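PDB 3CHJ: alpha-14 giardin from Giardia lamblia, which binds calcium and phosphatidylserine and may act as a calcium-regulated structural element linking the phospholipid bilayer to the underlying axoneme. Local coordinates for residues L86-I90 and C103-L108; W189-F193 and F233-H237. The contacts are given in a common frame with arbitrary orientation. Residue numbers count along the deposited sequence, not the author numbering.

Interaction 1 of 2, residues L86-I90 and C103-L108; sequences LCELI and CLVDVL
This is a buried, apolar packing contact between the first two helices of an annexin repeat, the second of four. Both segments, 86-90 on helix 82-94 and 103-108 on helix 101-108, are regular alpha-helix, phi/psi mostly near -65/-43, Val107 at -77/-56. The segment axes run nearly antiparallel, 10.0 Å apart at closest approach, crossing at -160°. The nearest CA pairs set the register: Leu86-Val107 at 6.7 Å, Leu89-Cys103 at 7.3 Å and Ile90-Leu104 at 6.1 Å. Val107, chi1 t, is central: its CG1 lies 4.0 Å from Leu86 CD2 and 4.1 Å from Ile90 CG1, and its CG2 lies 4.0 Å from Leu89 CB. Ile90, an mt rotamer, also puts CG2 4.0 Å from Leu104 CD2 and CD1 4.4 Å from Leu108 CD2. Cys103, chi1 t, places SG 4.1 Å from Leu89 CB. Asp106 is out of reach of 86-90; its carboxylate forms salt bridges with Arg264 and Arg267. Aliphatic groups and the one thiol of Cys103 thus join the segments by van der Waals packing alone.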
ATOM      1  N   LEU A  86      -5.938   6.828   3.110  1.00 11.57           N
ATOM      2  CA  LEU A  86      -4.950   7.233   2.098  1.00 12.27           C
ATOM      3  C   LEU A  86      -4.603   8.718   2.194  1.00 11.65           C
ATOM      4  O   LEU A  86      -3.426   9.098   2.115  1.00 12.28           O
ATOM      5  CB  LEU A  86      -5.441   6.891   0.684  1.00 13.00           C
ATOM      6  CG  LEU A  86      -5.765   5.411   0.434  1.00 14.76           C
ATOM      7  CD1 LEU A  86      -6.389   5.188  -0.937  1.00 17.74           C
ATOM      8  CD2 LEU A  86      -4.540   4.536   0.595  1.00 15.59           C
ATOM      9  N   CYS A  87      -5.624   9.564   2.365  1.00 11.81           N
ATOM     10  CA  CYS A  87      -5.386  11.000   2.492  1.00 11.25           C
ATOM     11  C   CYS A  87      -4.576  11.322   3.750  1.00 11.05           C
ATOM     12  O   CYS A  87      -3.654  12.129   3.717  1.00 11.08           O
ATOM     13  CB  CYS A  87      -6.710  11.773   2.545  1.00 11.62           C
ATOM     14  SG  CYS A  87      -7.560  11.803   0.974  1.00 14.50           S
ATOM     15  N   GLU A  88      -4.946  10.699   4.862  1.00 11.55           N
ATOM     16  CA  GLU A  88      -4.226  10.926   6.121  1.00 12.03           C
ATOM     17  C   GLU A  88      -2.765  10.486   6.031  1.00 11.56           C
ATOM     18  O   GLU A  88      -1.882  11.147   6.594  1.00 12.77           O
ATOM     19  CB  GLU A  88      -4.911  10.246   7.292  1.00 13.21           C
ATOM     20  CG  GLU A  88      -6.301  10.810   7.554  1.00 15.50           C
ATOM     21  CD  GLU A  88      -6.995  10.113   8.710  1.00 21.23           C
ATOM     22  OE1 GLU A  88      -6.347   9.266   9.347  1.00 24.82           O
ATOM     23  OE2 GLU A  88      -8.178  10.423   8.974  1.00 24.16           O
ATOM     24  N   LEU A  89      -2.510   9.391   5.317  1.00 11.13           N
ATOM     25  CA  LEU A  89      -1.120   8.938   5.138  1.00 11.13           C
ATOM     26  C   LEU A  89      -0.308   9.938   4.307  1.00 11.59           C
ATOM     27  O   LEU A  89       0.823  10.244   4.643  1.00 12.89           O
ATOM     28  CB  LEU A  89      -1.056   7.556   4.476  1.00 11.54           C
ATOM     29  CG  LEU A  89      -1.577   6.411   5.351  1.00 11.58           C
ATOM     30  CD1 LEU A  89      -1.716   5.125   4.522  1.00 11.66           C
ATOM     31  CD2 LEU A  89      -0.640   6.165   6.529  1.00 13.02           C
ATOM     32  N   ILE A  90      -0.896  10.443   3.226  1.00 10.94           N
ATOM     33  CA  ILE A  90      -0.216  11.468   2.400  1.00 11.54           C
ATOM     34  C   ILE A  90       0.036  12.752   3.195  1.00 12.42           C
ATOM     35  O   ILE A  90       1.123  13.315   3.134  1.00 13.74           O
ATOM     36  CB  ILE A  90      -1.016  11.771   1.119  1.00 11.75           C
ATOM     37  CG1 ILE A  90      -1.020  10.537   0.228  1.00 12.58           C
ATOM     38  CG2 ILE A  90      -0.462  13.009   0.408  1.00 10.73           C
ATOM     39  CD1 ILE A  90      -2.064  10.633  -0.867  1.00 14.55           C
ATOM     40  N   CYS A 103       6.562   6.582   2.077  1.00 11.66           N
ATOM     41  CA  CYS A 103       5.117   6.513   2.287  1.00 11.33           C
ATOM     42  C   CYS A 103       4.355   6.953   1.051  1.00 11.42           C
ATOM     43  O   CYS A 103       3.403   6.302   0.649  1.00 11.42           O
ATOM     44  CB  CYS A 103       4.732   7.366   3.488  1.00 11.34           C
ATOM     45  SG  CYS A 103       2.978   7.272   3.892  1.00 13.08           S
ATOM     46  N   LEU A 104       4.803   8.043   0.428  1.00 11.10           N
ATOM     47  CA  LEU A 104       4.138   8.578  -0.760  1.00 10.44           C
ATOM     48  C   LEU A 104       4.219   7.541  -1.885  1.00 10.57           C
ATOM     49  O   LEU A 104       3.262   7.346  -2.611  1.00 11.33           O
ATOM     50  CB  LEU A 104       4.795   9.908  -1.161  1.00 10.68           C
ATOM     51  CG  LEU A 104       4.569  11.028  -0.134  1.00 10.72           C
ATOM     52  CD1 LEU A 104       5.283  12.314  -0.616  1.00 12.09           C
ATOM     53  CD2 LEU A 104       3.096  11.262   0.109  1.00 13.65           C
ATOM     54  N   VAL A 105       5.372   6.886  -2.030  1.00  9.92           N
ATOM     55  CA  VAL A 105       5.513   5.806  -3.020  1.00 10.19           C
ATOM     56  C   VAL A 105       4.574   4.634  -2.718  1.00 10.16           C
ATOM     57  O   VAL A 105       3.825   4.183  -3.600  1.00  9.97           O
ATOM     58  CB  VAL A 105       6.982   5.371  -3.117  1.00  9.48           C
ATOM     59  CG1 VAL A 105       7.162   4.071  -3.966  1.00 11.04           C
ATOM     60  CG2 VAL A 105       7.797   6.549  -3.715  1.00 10.61           C
ATOM     61  N   ASP A 106       4.564   4.193  -1.462  1.00  9.13           N
ATOM     62  CA  ASP A 106       3.741   3.047  -1.073  1.00  9.43           C
ATOM     63  C   ASP A 106       2.273   3.305  -1.355  1.00 10.69           C
ATOM     64  O   ASP A 106       1.543   2.387  -1.761  1.00 11.35           O
ATOM     65  CB  ASP A 106       3.870   2.772   0.425  1.00  9.11           C
ATOM     66  CG  ASP A 106       5.196   2.128   0.807  1.00 11.45           C
ATOM     67  OD1 ASP A 106       5.979   1.673  -0.074  1.00 10.95           O
ATOM     68  OD2 ASP A 106       5.428   2.068   2.034  1.00 12.73           O
ATOM     69  N   VAL A 107       1.829   4.534  -1.103  1.00 10.56           N
ATOM     70  CA  VAL A 107       0.409   4.862  -1.242  1.00 11.44           C
ATOM     71  C   VAL A 107       0.048   5.036  -2.704  1.00 12.04           C
ATOM     72  O   VAL A 107      -0.849   4.360  -3.229  1.00 13.17           O
ATOM     73  CB  VAL A 107       0.048   6.133  -0.451  1.00 11.48           C
ATOM     74  CG1 VAL A 107      -1.375   6.587  -0.786  1.00 13.99           C
ATOM     75  CG2 VAL A 107       0.207   5.878   1.054  1.00 12.08           C
ATOM     76  N   LEU A 108       0.740   5.936  -3.383  1.00 12.00           N
ATOM     77  CA  LEU A 108       0.286   6.349  -4.708  1.00 11.88           C
ATOM     78  C   LEU A 108       0.388   5.247  -5.742  1.00 12.61           C
ATOM     79  O   LEU A 108      -0.403   5.233  -6.696  1.00 12.93           O
ATOM     80  CB  LEU A 108       1.021   7.604  -5.155  1.00 12.08           C
ATOM     81  CG  LEU A 108       0.548   8.834  -4.384  1.00 12.98           C
ATOM     82  CD1 LEU A 108       1.506  10.006  -4.579  1.00 14.98           C
ATOM     83  CD2 LEU A 108      -0.889   9.219  -4.848  1.00 15.08           C
TER

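Interaction 2 of 2, residues W189-F193 and F233-H237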
ATOM      1  N   TRP A 189       9.669   5.161 -19.665  1.00 13.32           N
ATOM      2  CA  TRP A 189       9.422   4.564 -18.360  1.00 13.10           C
ATOM      3  C   TRP A 189       8.182   5.146 -17.696  1.00 12.77           C
ATOM      4  O   TRP A 189       7.387   4.422 -17.091  1.00 11.91           O
ATOM      5  CB  TRP A 189      10.618   4.771 -17.452  1.00 12.78           C
ATOM      6  CG  TRP A 189      11.810   3.877 -17.732  1.00 14.23           C
ATOM      7  CD1 TRP A 189      13.039   4.270 -18.179  1.00 13.77           C
ATOM      8  CD2 TRP A 189      11.889   2.456 -17.537  1.00 13.66           C
ATOM      9  NE1 TRP A 189      13.890   3.187 -18.259  1.00 13.84           N
ATOM     10  CE2 TRP A 189      13.195   2.055 -17.912  1.00 13.72           C
ATOM     11  CE3 TRP A 189      10.973   1.479 -17.108  1.00 14.56           C
ATOM     12  CZ2 TRP A 189      13.620   0.714 -17.836  1.00 13.97           C
ATOM     13  CZ3 TRP A 189      11.381   0.143 -17.044  1.00 13.65           C
ATOM     14  CH2 TRP A 189      12.698  -0.229 -17.416  1.00 14.12           C
ATOM     15  N   ILE A 190       8.033   6.463 -17.784  1.00 12.33           N
ATOM     16  CA  ILE A 190       6.892   7.116 -17.144  1.00 12.82           C
ATOM     17  C   ILE A 190       5.579   6.789 -17.849  1.00 13.37           C
ATOM     18  O   ILE A 190       4.591   6.479 -17.213  1.00 13.42           O
ATOM     19  CB  ILE A 190       7.108   8.647 -17.003  1.00 12.29           C
ATOM     20  CG1 ILE A 190       8.391   8.939 -16.214  1.00 13.11           C
ATOM     21  CG2 ILE A 190       5.890   9.317 -16.354  1.00 12.49           C
ATOM     22  CD1 ILE A 190       8.425   8.362 -14.785  1.00 15.58           C
ATOM     23  N   ARG A 191       5.587   6.824 -19.180  1.00 13.46           N
ATOM     24  CA  ARG A 191       4.380   6.521 -19.922  1.00 13.98           C
ATOM     25  C   ARG A 191       3.859   5.118 -19.574  1.00 13.01           C
ATOM     26  O   ARG A 191       2.683   4.933 -19.274  1.00 13.10           O
ATOM     27  CB  ARG A 191       4.624   6.675 -21.430  1.00 14.77           C
ATOM     28  CG  ARG A 191       3.396   6.334 -22.252  1.00 17.17           C
ATOM     29  CD  ARG A 191       3.557   6.622 -23.752  1.00 16.28           C
ATOM     30  NE  ARG A 191       4.602   5.824 -24.390  1.00 18.21           N
ATOM     31  CZ  ARG A 191       5.830   6.258 -24.649  1.00 18.48           C
ATOM     32  NH1 ARG A 191       6.177   7.492 -24.336  1.00 20.14           N
ATOM     33  NH2 ARG A 191       6.707   5.455 -25.233  1.00 19.87           N
ATOM     34  N   ILE A 192       4.757   4.130 -19.585  1.00 12.16           N
ATOM     35  CA  ILE A 192       4.319   2.767 -19.333  1.00 12.05           C
ATOM     36  C   ILE A 192       3.860   2.612 -17.884  1.00 12.03           C
ATOM     37  O   ILE A 192       2.739   2.159 -17.608  1.00 12.70           O
ATOM     38  CB  ILE A 192       5.429   1.763 -19.652  1.00 11.54           C
ATOM     39  CG1 ILE A 192       5.741   1.790 -21.169  1.00 13.23           C
ATOM     40  CG2 ILE A 192       4.996   0.368 -19.225  1.00 12.23           C
ATOM     41  CD1 ILE A 192       7.041   1.075 -21.539  1.00 15.62           C
ATOM     42  N   PHE A 193       4.718   2.996 -16.949  1.00 12.17           N
ATOM     43  CA  PHE A 193       4.426   2.667 -15.564  1.00 11.69           C
ATOM     44  C   PHE A 193       3.393   3.575 -14.916  1.00 11.91           C
ATOM     45  O   PHE A 193       2.684   3.142 -13.980  1.00 12.91           O
ATOM     46  CB  PHE A 193       5.715   2.594 -14.742  1.00 11.36           C
ATOM     47  CG  PHE A 193       6.503   1.333 -14.990  1.00 11.83           C
ATOM     48  CD1 PHE A 193       7.239   1.158 -16.174  1.00 11.63           C
ATOM     49  CD2 PHE A 193       6.494   0.295 -14.048  1.00 11.69           C
ATOM     50  CE1 PHE A 193       7.941  -0.031 -16.412  1.00 12.82           C
ATOM     51  CE2 PHE A 193       7.199  -0.893 -14.292  1.00 13.87           C
ATOM     52  CZ  PHE A 193       7.920  -1.053 -15.439  1.00 12.80           C
ATOM     53  N   PHE A 233       9.598   1.438  -9.074  1.00  9.87           N
ATOM     54  CA  PHE A 233       9.229   0.776 -10.346  1.00  8.99           C
ATOM     55  C   PHE A 233       8.918  -0.701 -10.170  1.00  9.90           C
ATOM     56  O   PHE A 233       8.044  -1.243 -10.880  1.00 10.03           O
ATOM     57  CB  PHE A 233      10.274   1.040 -11.432  1.00  9.77           C
ATOM     58  CG  PHE A 233      10.131   2.392 -12.060  1.00  8.94           C
ATOM     59  CD1 PHE A 233       9.429   2.530 -13.268  1.00 11.10           C
ATOM     60  CD2 PHE A 233      10.657   3.521 -11.451  1.00  9.96           C
ATOM     61  CE1 PHE A 233       9.262   3.796 -13.870  1.00 11.14           C
ATOM     62  CE2 PHE A 233      10.496   4.790 -12.040  1.00 11.09           C
ATOM     63  CZ  PHE A 233       9.816   4.922 -13.260  1.00 11.03           C
ATOM     64  N   LYS A 234       9.591  -1.363  -9.229  1.00  9.73           N
ATOM     65  CA  LYS A 234       9.218  -2.745  -8.902  1.00 10.30           C
ATOM     66  C   LYS A 234       7.801  -2.784  -8.312  1.00 10.37           C
ATOM     67  O   LYS A 234       6.988  -3.650  -8.675  1.00 10.68           O
ATOM     68  CB  LYS A 234      10.194  -3.347  -7.893  1.00 11.23           C
ATOM     69  CG  LYS A 234      11.536  -3.754  -8.458  1.00 11.58           C
ATOM     70  CD  LYS A 234      12.407  -4.281  -7.326  1.00 13.87           C
ATOM     71  CE  LYS A 234      13.613  -4.965  -7.915  1.00 18.80           C
ATOM     72  NZ  LYS A 234      14.465  -5.596  -6.858  1.00 22.53           N
ATOM     73  N   LEU A 235       7.509  -1.845  -7.414  1.00 10.38           N
ATOM     74  CA  LEU A 235       6.203  -1.808  -6.755  1.00 10.50           C
ATOM     75  C   LEU A 235       5.096  -1.538  -7.784  1.00 10.12           C
ATOM     76  O   LEU A 235       4.075  -2.232  -7.761  1.00 11.07           O
ATOM     77  CB  LEU A 235       6.206  -0.766  -5.631  1.00 11.15           C
ATOM     78  CG  LEU A 235       4.879  -0.710  -4.864  1.00 10.65           C
ATOM     79  CD1 LEU A 235       4.608  -2.015  -4.144  1.00 13.73           C
ATOM     80  CD2 LEU A 235       4.873   0.486  -3.894  1.00 11.41           C
ATOM     81  N   ALA A 236       5.323  -0.591  -8.699  1.00  9.99           N
ATOM     82  CA  ALA A 236       4.360  -0.274  -9.761  1.00  9.91           C
ATOM     83  C   ALA A 236       4.185  -1.490 -10.663  1.00 10.57           C
ATOM     84  O   ALA A 236       3.057  -1.850 -11.015  1.00 10.68           O
ATOM     85  CB  ALA A 236       4.807   0.924 -10.580  1.00 10.29           C
ATOM     86  N   HIS A 237       5.297  -2.122 -11.031  1.00  9.70           N
ATOM     87  CA  HIS A 237       5.217  -3.367 -11.809  1.00 10.37           C
ATOM     88  C   HIS A 237       4.288  -4.381 -11.144  1.00 10.82           C
ATOM     89  O   HIS A 237       3.353  -4.901 -11.759  1.00 10.85           O
ATOM     90  CB  HIS A 237       6.599  -4.015 -12.006  1.00 11.20           C
ATOM     91  CG  HIS A 237       6.515  -5.362 -12.659  1.00 11.95           C
ATOM     92  ND1 HIS A 237       6.158  -6.499 -11.966  1.00 14.46           N
ATOM     93  CD2 HIS A 237       6.682  -5.741 -13.949  1.00 15.16           C
ATOM     94  CE1 HIS A 237       6.112  -7.525 -12.804  1.00 15.52           C
ATOM     95  NE2 HIS A 237       6.442  -7.092 -14.009  1.00 16.24           N
TER
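Three aromatic side chains cluster between two helices that run in roughly the same direction. Phe233 points an edge at the face of Phe193. Their ring centroids are 5.2 Å apart, the planes meet at 66°, and Phe193 CG lies 3.6 Å from Phe233 CD1. Trp189, one turn before Phe193, completes the cluster. Its six-membered ring meets the Phe233 ring obliquely, with centroids 5.9 Å apart and planes at 76°. Trp189 CB is 4.0 Å from Phe233 CE1, and Ile190 CD1 is 4.0 Å from Phe233 CZ, at the edge of that ring. The edge of Phe193 rests on the other helix: its CD2 is 3.9 Å from Ala236 CB and its CE2 is 3.9 Å from His237 CB.

The segments belong to the second and fifth helices of the third annexin repeat, 186-195 and 227-241. The short axes lie 11.3 Å apart at 32°. In the annexin fold these two helices are part of a four-helix bundle capped by the third helix of the repeat, here 198-211. That third helix supplies Phe201, edge-to-face with Phe193, and His205, whose ND1 is hydrogen-bonded to His237 NE2.

Phe225 extends the aromatic packing, stacking on Phe233 and meeting Trp189 edge-to-face. Trp189 also borders a calcium site: its side chain is about 5 Å from the ion, and its NE1 is hydrogen-bonded to Glu224 OE2. Glu224 binds that calcium together with Ala175, Thr178, Gly180 and Glu185.

How the interactions relate
From the N terminus, interaction 1 comes first. It pairs helix 82-94 with helix 101-108 and closes a short loop of 12 residues. Interaction 2 opens only later and closes a longer, mostly helical excursion of 39 residues. The two are in series, neither nested nor crossed. The first ties together helices of repeat two, the second those of repeat three. Their centres are about 17 Å apart, yet the segments touch: Leu235 CD2 is 3.9 Å from Val105 O and 4.0 Å from Asp106 CA. Asp106 also hydrogen-bonds Tyr231 of helix 227-241. Helix 144-154, the last of repeat two, packs against both contacts.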